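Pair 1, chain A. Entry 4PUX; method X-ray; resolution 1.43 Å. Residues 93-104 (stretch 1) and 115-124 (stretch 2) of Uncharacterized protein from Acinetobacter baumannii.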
# COMPACT_ATOMS: atom_id res chain seq x y z
N THR A 93 6.35 -1.11 0.54
CA THR A 93 5.46 -0.41 -0.38
C THR A 93 5.78 1.10 -0.33
O THR A 93 6.22 1.65 0.69
CB THR A 93 3.96 -0.66 -0.11
OG1 THR A 93 3.57 0.02 1.09
CG2 THR A 93 3.65 -2.16 0.04
N LYS A 94 5.54 1.75 -1.46
CA LYS A 94 5.72 3.19 -1.66
C LYS A 94 4.59 3.69 -2.55
O LYS A 94 4.09 2.97 -3.41
CB LYS A 94 7.08 3.48 -2.30
CG LYS A 94 8.29 3.20 -1.36
CD LYS A 94 9.58 3.40 -2.02
CE LYS A 94 10.75 3.26 -1.05
NZ LYS A 94 10.95 1.84 -0.58
N GLY A 95 4.19 4.93 -2.36
CA GLY A 95 3.18 5.51 -3.23
C GLY A 95 2.53 6.76 -2.66
O GLY A 95 3.15 7.46 -1.85
N TYR A 96 1.29 7.02 -3.10
CA TYR A 96 0.62 8.30 -2.83
C TYR A 96 -0.83 8.09 -2.49
O TYR A 96 -1.51 7.20 -3.08
CB TYR A 96 0.66 9.23 -4.07
CG TYR A 96 2.05 9.55 -4.59
CD1 TYR A 96 2.95 10.28 -3.80
CD2 TYR A 96 2.46 9.13 -5.86
CE1 TYR A 96 4.22 10.60 -4.28
CE2 TYR A 96 3.74 9.41 -6.34
CZ TYR A 96 4.60 10.16 -5.57
OH TYR A 96 5.88 10.46 -6.03
N ARG A 97 -1.33 8.92 -1.57
CA ARG A 97 -2.78 9.03 -1.29
C ARG A 97 -3.16 10.51 -1.32
O ARG A 97 -2.55 11.31 -0.61
CB ARG A 97 -3.14 8.40 0.04
CG ARG A 97 -4.67 8.46 0.34
CD ARG A 97 -5.05 7.64 1.61
NE ARG A 97 -6.52 7.59 1.79
CZ ARG A 97 -7.21 8.36 2.62
NH1 ARG A 97 -6.61 9.24 3.40
NH2 ARG A 97 -8.53 8.22 2.68
N HIS A 98 -4.18 10.85 -2.13
CA HIS A 98 -4.64 12.23 -2.22
C HIS A 98 -6.08 12.24 -2.70
O HIS A 98 -6.55 11.24 -3.28
CB HIS A 98 -3.73 13.09 -3.12
CG HIS A 98 -3.65 12.63 -4.55
ND1 HIS A 98 -4.64 12.90 -5.47
CD2 HIS A 98 -2.67 12.01 -5.24
CE1 HIS A 98 -4.29 12.42 -6.65
NE2 HIS A 98 -3.10 11.87 -6.53
N GLY A 99 -6.82 13.31 -2.40
CA GLY A 99 -8.17 13.44 -2.92
C GLY A 99 -8.22 13.26 -4.44
O GLY A 99 -7.31 13.70 -5.15
N SER A 100 -9.26 12.58 -4.93
CA SER A 100 -9.43 12.43 -6.38
C SER A 100 -9.69 13.79 -7.02
O SER A 100 -10.17 14.73 -6.37
CB SER A 100 -10.57 11.50 -6.75
OG SER A 100 -11.83 12.08 -6.53
N ALA A 101 -9.39 13.89 -8.30
CA ALA A 101 -9.55 15.18 -9.01
C ALA A 101 -11.01 15.69 -8.91
O ALA A 101 -11.25 16.88 -8.70
CB ALA A 101 -9.11 15.03 -10.46
N GLU A 102 -11.97 14.79 -9.10
CA GLU A 102 -13.38 15.18 -9.02
C GLU A 102 -13.81 15.59 -7.61
O GLU A 102 -14.55 16.57 -7.45
CB GLU A 102 -14.31 14.08 -9.57
CG GLU A 102 -15.81 14.41 -9.53
CD GLU A 102 -16.23 15.67 -10.30
OE1 GLU A 102 -15.48 16.17 -11.16
OE2 GLU A 102 -17.36 16.15 -10.04
N THR A 103 -13.39 14.82 -6.59
CA THR A 103 -13.68 15.18 -5.20
C THR A 103 -13.15 16.60 -4.89
O THR A 103 -13.85 17.41 -4.28
CB THR A 103 -13.12 14.12 -4.22
OG1 THR A 103 -13.93 12.94 -4.28
CG2 THR A 103 -13.09 14.61 -2.80
N LEU A 104 -11.90 16.87 -5.26
CA LEU A 104 -11.31 18.19 -4.98
C LEU A 104 -12.02 19.30 -5.77
O LEU A 104 -12.20 20.40 -5.24
CB LEU A 104 -9.79 18.19 -5.19
CG LEU A 104 -9.05 17.20 -4.27
CD1 LEU A 104 -7.57 17.17 -4.64
CD2 LEU A 104 -9.22 17.54 -2.82
N PRO A 115 -19.63 9.81 -0.79
CA PRO A 115 -18.43 9.94 0.04
C PRO A 115 -17.32 10.63 -0.77
O PRO A 115 -17.40 10.70 -2.00
CB PRO A 115 -18.06 8.50 0.36
CG PRO A 115 -18.59 7.69 -0.81
CD PRO A 115 -19.66 8.52 -1.51
N LYS A 116 -16.33 11.14 -0.06
CA LYS A 116 -15.11 11.62 -0.71
C LYS A 116 -14.36 10.42 -1.29
O LYS A 116 -14.30 9.35 -0.64
CB LYS A 116 -14.21 12.34 0.29
CG LYS A 116 -14.81 13.62 0.89
CD LYS A 116 -13.89 14.23 1.95
CE LYS A 116 -12.54 14.67 1.36
NZ LYS A 116 -11.75 15.55 2.29
N ASN A 117 -13.80 10.61 -2.49
CA ASN A 117 -13.00 9.56 -3.17
C ASN A 117 -11.55 9.96 -3.23
O ASN A 117 -11.23 11.17 -3.32
CB ASN A 117 -13.53 9.30 -4.59
CG ASN A 117 -14.95 8.75 -4.60
OD1 ASN A 117 -15.84 9.29 -5.27
ND2 ASN A 117 -15.16 7.66 -3.87
N TYR A 118 -10.66 8.96 -3.17
CA TYR A 118 -9.22 9.17 -3.12
C TYR A 118 -8.47 8.36 -4.17
O TYR A 118 -8.84 7.22 -4.49
CB TYR A 118 -8.66 8.79 -1.74
CG TYR A 118 -9.14 9.66 -0.60
CD1 TYR A 118 -10.40 9.46 -0.04
CD2 TYR A 118 -8.36 10.72 -0.11
CE1 TYR A 118 -10.88 10.28 0.97
CE2 TYR A 118 -8.82 11.56 0.93
CZ TYR A 118 -10.09 11.33 1.46
OH TYR A 118 -10.58 12.13 2.49
N TYR A 119 -7.43 8.97 -4.67
CA TYR A 119 -6.37 8.31 -5.43
C TYR A 119 -5.41 7.68 -4.39
O TYR A 119 -4.88 8.41 -3.56
CB TYR A 119 -5.59 9.32 -6.24
CG TYR A 119 -4.52 8.68 -7.12
CD1 TYR A 119 -3.21 8.43 -6.63
CD2 TYR A 119 -4.81 8.29 -8.43
CE1 TYR A 119 -2.24 7.84 -7.43
CE2 TYR A 119 -3.82 7.71 -9.25
CZ TYR A 119 -2.54 7.46 -8.73
OH TYR A 119 -1.57 6.86 -9.55
N PHE A 120 -5.27 6.35 -4.39
CA PHE A 120 -4.43 5.65 -3.39
C PHE A 120 -3.84 4.44 -4.12
O PHE A 120 -4.47 3.37 -4.20
CB PHE A 120 -5.27 5.31 -2.16
CG PHE A 120 -4.52 4.71 -0.98
CD1 PHE A 120 -3.12 4.61 -0.93
CD2 PHE A 120 -5.26 4.35 0.16
CE1 PHE A 120 -2.50 4.08 0.20
CE2 PHE A 120 -4.63 3.80 1.26
CZ PHE A 120 -3.25 3.70 1.29
N LYS A 121 -2.62 4.61 -4.60
CA LYS A 121 -1.90 3.64 -5.43
C LYS A 121 -0.49 3.46 -4.88
O LYS A 121 0.13 4.41 -4.39
CB LYS A 121 -1.86 4.02 -6.93
CG LYS A 121 -3.22 4.37 -7.57
CD LYS A 121 -4.15 3.21 -7.53
CE LYS A 121 -5.20 3.20 -8.63
NZ LYS A 121 -6.42 3.89 -8.21
N ILE A 122 0.01 2.21 -4.96
CA ILE A 122 1.32 1.87 -4.46
C ILE A 122 2.13 1.00 -5.45
O ILE A 122 1.56 0.31 -6.31
CB ILE A 122 1.24 1.11 -3.10
CG1 ILE A 122 0.36 -0.16 -3.21
CG2 ILE A 122 0.68 2.04 -2.02
CD1 ILE A 122 0.43 -1.08 -1.99
N THR A 123 3.45 1.02 -5.25
CA THR A 123 4.40 0.03 -5.82
C THR A 123 4.86 -0.90 -4.69
O THR A 123 4.84 -0.50 -3.50
CB THR A 123 5.61 0.69 -6.49
OG1 THR A 123 6.37 1.43 -5.53
CG2 THR A 123 5.17 1.62 -7.60
N MSE A 124 5.26 -2.11 -5.06
CA MSE A 124 5.57 -3.15 -4.10
C MSE A 124 6.92 -3.81 -4.45
O MSE A 124 7.15 -4.16 -5.60
CB MSE A 124 4.46 -4.24 -4.12
CG MSE A 124 3.06 -3.70 -3.90
SE MSE A 124 1.68 -5.05 -4.08
CE MSE A 124 1.96 -6.13 -2.51
O HOH W 1 -9.06 10.53 4.82
O HOH W 2 -15.48 12.02 -6.38

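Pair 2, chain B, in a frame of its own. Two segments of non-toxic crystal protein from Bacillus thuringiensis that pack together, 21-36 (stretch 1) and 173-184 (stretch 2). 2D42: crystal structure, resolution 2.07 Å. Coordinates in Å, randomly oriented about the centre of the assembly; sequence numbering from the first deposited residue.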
# COMPACT_ATOMS: atom_id res chain seq x y z
N GLN B 21 30.49 6.83 32.49
CA GLN B 21 30.77 6.05 33.70
C GLN B 21 29.54 5.76 34.55
O GLN B 21 29.63 5.64 35.77
CB GLN B 21 31.83 6.78 34.54
CG GLN B 21 32.95 7.40 33.71
CD GLN B 21 33.59 6.41 32.75
OE1 GLN B 21 34.12 6.80 31.70
NE2 GLN B 21 33.55 5.13 33.10
N TYR B 22 28.38 5.63 33.90
CA TYR B 22 27.14 5.33 34.59
C TYR B 22 26.77 3.88 34.33
O TYR B 22 27.37 3.22 33.49
CB TYR B 22 25.97 6.15 34.05
CG TYR B 22 26.04 7.64 34.18
CD1 TYR B 22 26.73 8.24 35.23
CD2 TYR B 22 25.34 8.46 33.29
CE1 TYR B 22 26.71 9.63 35.40
CE2 TYR B 22 25.32 9.84 33.45
CZ TYR B 22 26.00 10.42 34.51
OH TYR B 22 25.95 11.78 34.68
N THR B 23 25.76 3.41 35.05
CA THR B 23 25.26 2.06 34.83
C THR B 23 23.91 2.25 34.13
O THR B 23 23.04 2.96 34.64
CB THR B 23 25.04 1.30 36.13
OG1 THR B 23 26.31 1.02 36.74
CG2 THR B 23 24.32 -0.01 35.86
N TYR B 24 23.75 1.64 32.96
CA TYR B 24 22.51 1.75 32.21
C TYR B 24 21.43 1.02 32.98
O TYR B 24 21.56 -0.17 33.28
CB TYR B 24 22.64 1.12 30.82
CG TYR B 24 21.33 1.00 30.06
CD1 TYR B 24 20.74 2.12 29.45
CD2 TYR B 24 20.68 -0.22 29.95
CE1 TYR B 24 19.53 2.00 28.74
CE2 TYR B 24 19.48 -0.35 29.25
CZ TYR B 24 18.91 0.76 28.65
OH TYR B 24 17.74 0.61 27.94
N GLY B 25 20.36 1.73 33.31
CA GLY B 25 19.28 1.10 34.04
C GLY B 25 18.20 0.60 33.10
O GLY B 25 17.94 -0.60 33.01
N SER B 26 17.57 1.53 32.39
CA SER B 26 16.51 1.17 31.46
C SER B 26 16.19 2.37 30.57
O SER B 26 16.75 3.46 30.76
CB SER B 26 15.26 0.76 32.24
OG SER B 26 14.80 1.84 33.04
N SER B 27 15.31 2.17 29.60
CA SER B 27 14.90 3.23 28.69
C SER B 27 13.54 2.87 28.09
O SER B 27 13.20 1.69 27.97
CB SER B 27 15.93 3.44 27.58
OG SER B 27 16.08 2.29 26.77
N TYR B 28 12.77 3.90 27.74
CA TYR B 28 11.45 3.70 27.17
C TYR B 28 10.99 4.99 26.49
O TYR B 28 11.62 6.03 26.63
CB TYR B 28 10.47 3.29 28.27
CG TYR B 28 10.61 4.11 29.54
CD1 TYR B 28 10.00 5.36 29.67
CD2 TYR B 28 11.39 3.64 30.61
CE1 TYR B 28 10.16 6.12 30.83
CE2 TYR B 28 11.56 4.40 31.77
CZ TYR B 28 10.94 5.64 31.87
OH TYR B 28 11.10 6.39 33.01
N SER B 29 9.88 4.90 25.76
CA SER B 29 9.33 6.07 25.08
C SER B 29 8.71 7.04 26.09
O SER B 29 8.13 6.62 27.09
CB SER B 29 8.26 5.62 24.07
OG SER B 29 7.65 6.74 23.47
N ASP B 30 8.83 8.33 25.81
CA ASP B 30 8.29 9.38 26.67
C ASP B 30 6.80 9.60 26.42
O ASP B 30 6.41 10.11 25.36
CB ASP B 30 9.05 10.68 26.41
CG ASP B 30 8.48 11.86 27.17
OD1 ASP B 30 7.62 11.65 28.05
OD2 ASP B 30 8.91 13.00 26.89
N ASP B 31 5.97 9.24 27.39
CA ASP B 31 4.53 9.38 27.25
C ASP B 31 4.00 10.76 26.87
O ASP B 31 2.95 10.85 26.25
CB ASP B 31 3.82 8.90 28.52
CG ASP B 31 3.75 7.40 28.60
OD1 ASP B 31 4.40 6.72 27.77
OD2 ASP B 31 3.05 6.88 29.50
N THR B 32 4.71 11.83 27.22
CA THR B 32 4.21 13.15 26.88
C THR B 32 4.62 13.62 25.48
O THR B 32 4.16 14.66 25.01
CB THR B 32 4.67 14.21 27.89
OG1 THR B 32 4.42 13.74 29.22
CG2 THR B 32 3.88 15.50 27.68
N ASN B 33 5.49 12.86 24.83
CA ASN B 33 5.94 13.16 23.47
C ASN B 33 6.62 11.87 23.04
O ASN B 33 7.83 11.81 22.88
CB ASN B 33 6.96 14.31 23.47
CG ASN B 33 7.23 14.84 22.07
OD1 ASN B 33 8.26 15.47 21.81
ND2 ASN B 33 6.29 14.61 21.16
N PRO B 34 5.82 10.82 22.84
CA PRO B 34 6.33 9.51 22.44
C PRO B 34 7.08 9.41 21.13
O PRO B 34 6.88 10.20 20.21
CB PRO B 34 5.07 8.65 22.45
CG PRO B 34 4.02 9.61 22.01
CD PRO B 34 4.34 10.84 22.81
N ILE B 35 7.96 8.41 21.07
CA ILE B 35 8.72 8.14 19.86
C ILE B 35 7.59 7.78 18.90
O ILE B 35 6.78 6.92 19.21
CB ILE B 35 9.62 6.91 20.04
CG1 ILE B 35 10.74 7.24 21.03
CG2 ILE B 35 10.19 6.47 18.69
CD1 ILE B 35 11.52 6.03 21.47
N ARG B 36 7.51 8.44 17.76
CA ARG B 36 6.43 8.11 16.86
C ARG B 36 6.80 8.07 15.39
O ARG B 36 7.83 8.59 14.96
CB ARG B 36 5.26 9.09 17.05
CG ARG B 36 5.46 10.44 16.42
CD ARG B 36 4.14 11.22 16.34
NE ARG B 36 3.56 11.45 17.67
CZ ARG B 36 2.46 10.86 18.13
NH1 ARG B 36 1.79 10.00 17.39
NH2 ARG B 36 2.03 11.15 19.35
N VAL B 173 9.98 10.35 11.61
CA VAL B 173 10.21 9.78 12.93
C VAL B 173 10.61 10.91 13.86
O VAL B 173 11.49 11.71 13.53
CB VAL B 173 11.32 8.71 12.87
CG1 VAL B 173 11.75 8.32 14.28
CG2 VAL B 173 10.81 7.49 12.11
N SER B 174 9.95 10.99 15.01
CA SER B 174 10.23 12.04 15.98
C SER B 174 9.76 11.63 17.37
O SER B 174 9.26 10.53 17.57
CB SER B 174 9.51 13.33 15.55
OG SER B 174 8.11 13.10 15.45
N GLY B 175 9.92 12.53 18.34
CA GLY B 175 9.50 12.22 19.70
C GLY B 175 10.68 12.05 20.64
O GLY B 175 11.83 12.19 20.23
N ASN B 176 10.38 11.74 21.89
CA ASN B 176 11.41 11.59 22.92
C ASN B 176 11.44 10.22 23.57
O ASN B 176 10.43 9.52 23.64
CB ASN B 176 11.20 12.62 24.04
CG ASN B 176 11.33 14.04 23.57
OD1 ASN B 176 10.38 14.82 23.65
ND2 ASN B 176 12.51 14.40 23.08
N GLY B 177 12.62 9.86 24.05
CA GLY B 177 12.81 8.61 24.75
C GLY B 177 13.24 8.99 26.15
O GLY B 177 13.63 10.13 26.40
N ILE B 178 13.16 8.05 27.09
CA ILE B 178 13.58 8.32 28.45
C ILE B 178 14.61 7.26 28.81
O ILE B 178 14.37 6.07 28.59
CB ILE B 178 12.41 8.20 29.46
CG1 ILE B 178 11.34 9.26 29.16
CG2 ILE B 178 12.94 8.34 30.88
CD1 ILE B 178 11.84 10.69 29.24
N ILE B 179 15.74 7.69 29.34
CA ILE B 179 16.78 6.76 29.74
C ILE B 179 17.15 6.95 31.20
O ILE B 179 17.40 8.07 31.65
CB ILE B 179 18.05 6.94 28.89
CG1 ILE B 179 17.71 6.76 27.40
CG2 ILE B 179 19.10 5.93 29.31
CD1 ILE B 179 18.87 7.04 26.46
N ARG B 180 17.18 5.85 31.94
CA ARG B 180 17.52 5.88 33.36
C ARG B 180 18.91 5.32 33.61
O ARG B 180 19.23 4.21 33.21
CB ARG B 180 16.50 5.06 34.15
CG ARG B 180 15.11 5.61 34.07
CD ARG B 180 14.15 4.84 34.96
NE ARG B 180 13.05 5.71 35.35
CZ ARG B 180 13.19 6.77 36.13
NH1 ARG B 180 14.38 7.09 36.61
NH2 ARG B 180 12.14 7.54 36.40
N TYR B 181 19.74 6.12 34.28
CA TYR B 181 21.10 5.73 34.62
C TYR B 181 21.31 5.94 36.11
O TYR B 181 20.55 6.66 36.76
CB TYR B 181 22.12 6.64 33.94
CG TYR B 181 21.99 6.82 32.46
CD1 TYR B 181 22.51 5.88 31.57
CD2 TYR B 181 21.44 7.99 31.94
CE1 TYR B 181 22.49 6.10 30.20
CE2 TYR B 181 21.41 8.23 30.57
CZ TYR B 181 21.95 7.28 29.71
OH TYR B 181 21.94 7.51 28.35
N TYR B 182 22.34 5.32 36.66
CA TYR B 182 22.64 5.54 38.06
C TYR B 182 24.11 5.35 38.37
O TYR B 182 24.84 4.64 37.66
CB TYR B 182 21.81 4.64 38.97
CG TYR B 182 22.02 3.16 38.80
CD1 TYR B 182 21.29 2.44 37.85
CD2 TYR B 182 22.93 2.47 39.60
CE1 TYR B 182 21.46 1.07 37.71
CE2 TYR B 182 23.11 1.09 39.46
CZ TYR B 182 22.36 0.40 38.52
OH TYR B 182 22.51 -0.96 38.38
N ARG B 183 24.54 6.04 39.42
CA ARG B 183 25.90 5.97 39.91
C ARG B 183 25.82 5.30 41.26
O ARG B 183 25.13 5.80 42.16
CB ARG B 183 26.51 7.36 40.10
CG ARG B 183 27.13 7.98 38.88
CD ARG B 183 27.75 9.31 39.30
NE ARG B 183 28.82 9.14 40.28
CZ ARG B 183 29.01 9.94 41.32
NH1 ARG B 183 28.21 10.98 41.52
NH2 ARG B 183 30.03 9.73 42.15
N THR B 184 26.50 4.18 41.40
CA THR B 184 26.53 3.44 42.65
C THR B 184 27.39 4.22 43.62
O THR B 184 28.47 4.69 43.26
CB THR B 184 27.13 2.05 42.42
OG1 THR B 184 26.26 1.31 41.55
CG2 THR B 184 27.29 1.31 43.74

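Both pairs are two antiparallel strands. After the first strand the chain bends back near the start of the second, through the first turn of a helix in pair 1 and a type I beta turn in pair 2. The strand directions differ by 160° in pair 1 and 163° in pair 2, and 14 central residues superpose with an RMSD of 0.7 Å.

The closest match lies where the first strand ends. A:Ser100 and B:Asp30 fall together, as do A:Asn117 and B:Asn176, and the same backbone bond ties them: A:Ser100 N to A:Asn117 O and B:Asp30 N to B:Asn176 O, each 2.9 Å. Short polar side chains suit a chain about to turn. A:Ser100 caps a helix, its OG accepting from A:Thr103 N at 3.2 Å; B:Asp30 opens a type I turn, its OD1 accepting from B:Thr32 N at 3.0 Å. The returning chain then holds the asparagine's backbone N, by a side chain in pair 1 (A:Asn117 N to A:Thr103 OG1, 2.9 Å) and by backbone in pair 2 (B:Asn176 N to B:Asn33 O, 2.7 Å).

Two residues back, A:His98 matches B:Tyr28, opposite A:Tyr119 and B:Ile178. Both rings take the p rotamer, which lays them over the partner strand. The imidazole receives A:Tyr119 CB over its face, 3.6 Å from the ring centroid, while the two rings lie nearly parallel but slid apart. In pair 2 the branched isoleucine offers its CB to the phenol, B:Tyr28 CE1 to B:Ile178 CB being 3.4 Å.

On the other face, A:Arg97 matches B:Ser27, and A:Phe120 matches B:Ile179. The extended arginine lays its CD 3.9 Å from the A:Phe120 ring centroid, then stacks its guanidinium flat on A:Tyr118, with centres 3.9 Å apart; its length lets one residue serve both rings. A:Tyr118 matches B:Gly177, which offers no ring. Here the small B:Ser27 packs its CB 3.8 Å from B:Ile179 CG1; its OG and B:Tyr24 OH share a hydrogen bond at 2.6 Å, and that tyrosine, three residues earlier, also packs on the isoleucine: B:Tyr24 CE1 lies 4.0 Å from B:Ile179 CG2.

A:Gly95 and B:Gly25 also coincide. A:Gly95 pairs with A:Ile122, but B:Gly25 sits in the bulge, between the pairs B:Tyr24 with B:Tyr181 and B:Ser26 with B:Arg180. A CB on either would clash with a carbonyl across the strands, A:Lys121 O or B:Arg180 O. Yet pair 1 keeps regular register, whereas pair 2 bulges: B:Gly25 N and B:Ser26 N both donate to B:Arg180 O, at 2.7 and 3.3 Å.

Beyond it, A:Thr123 matches B:Tyr182. The small A:Thr123 brings its OG1 3.9 Å from A:Lys94 CB, whereas the larger B:Tyr182 ring reaches across to take B:Thr23 CB over its face, 3.8 Å from the centroid.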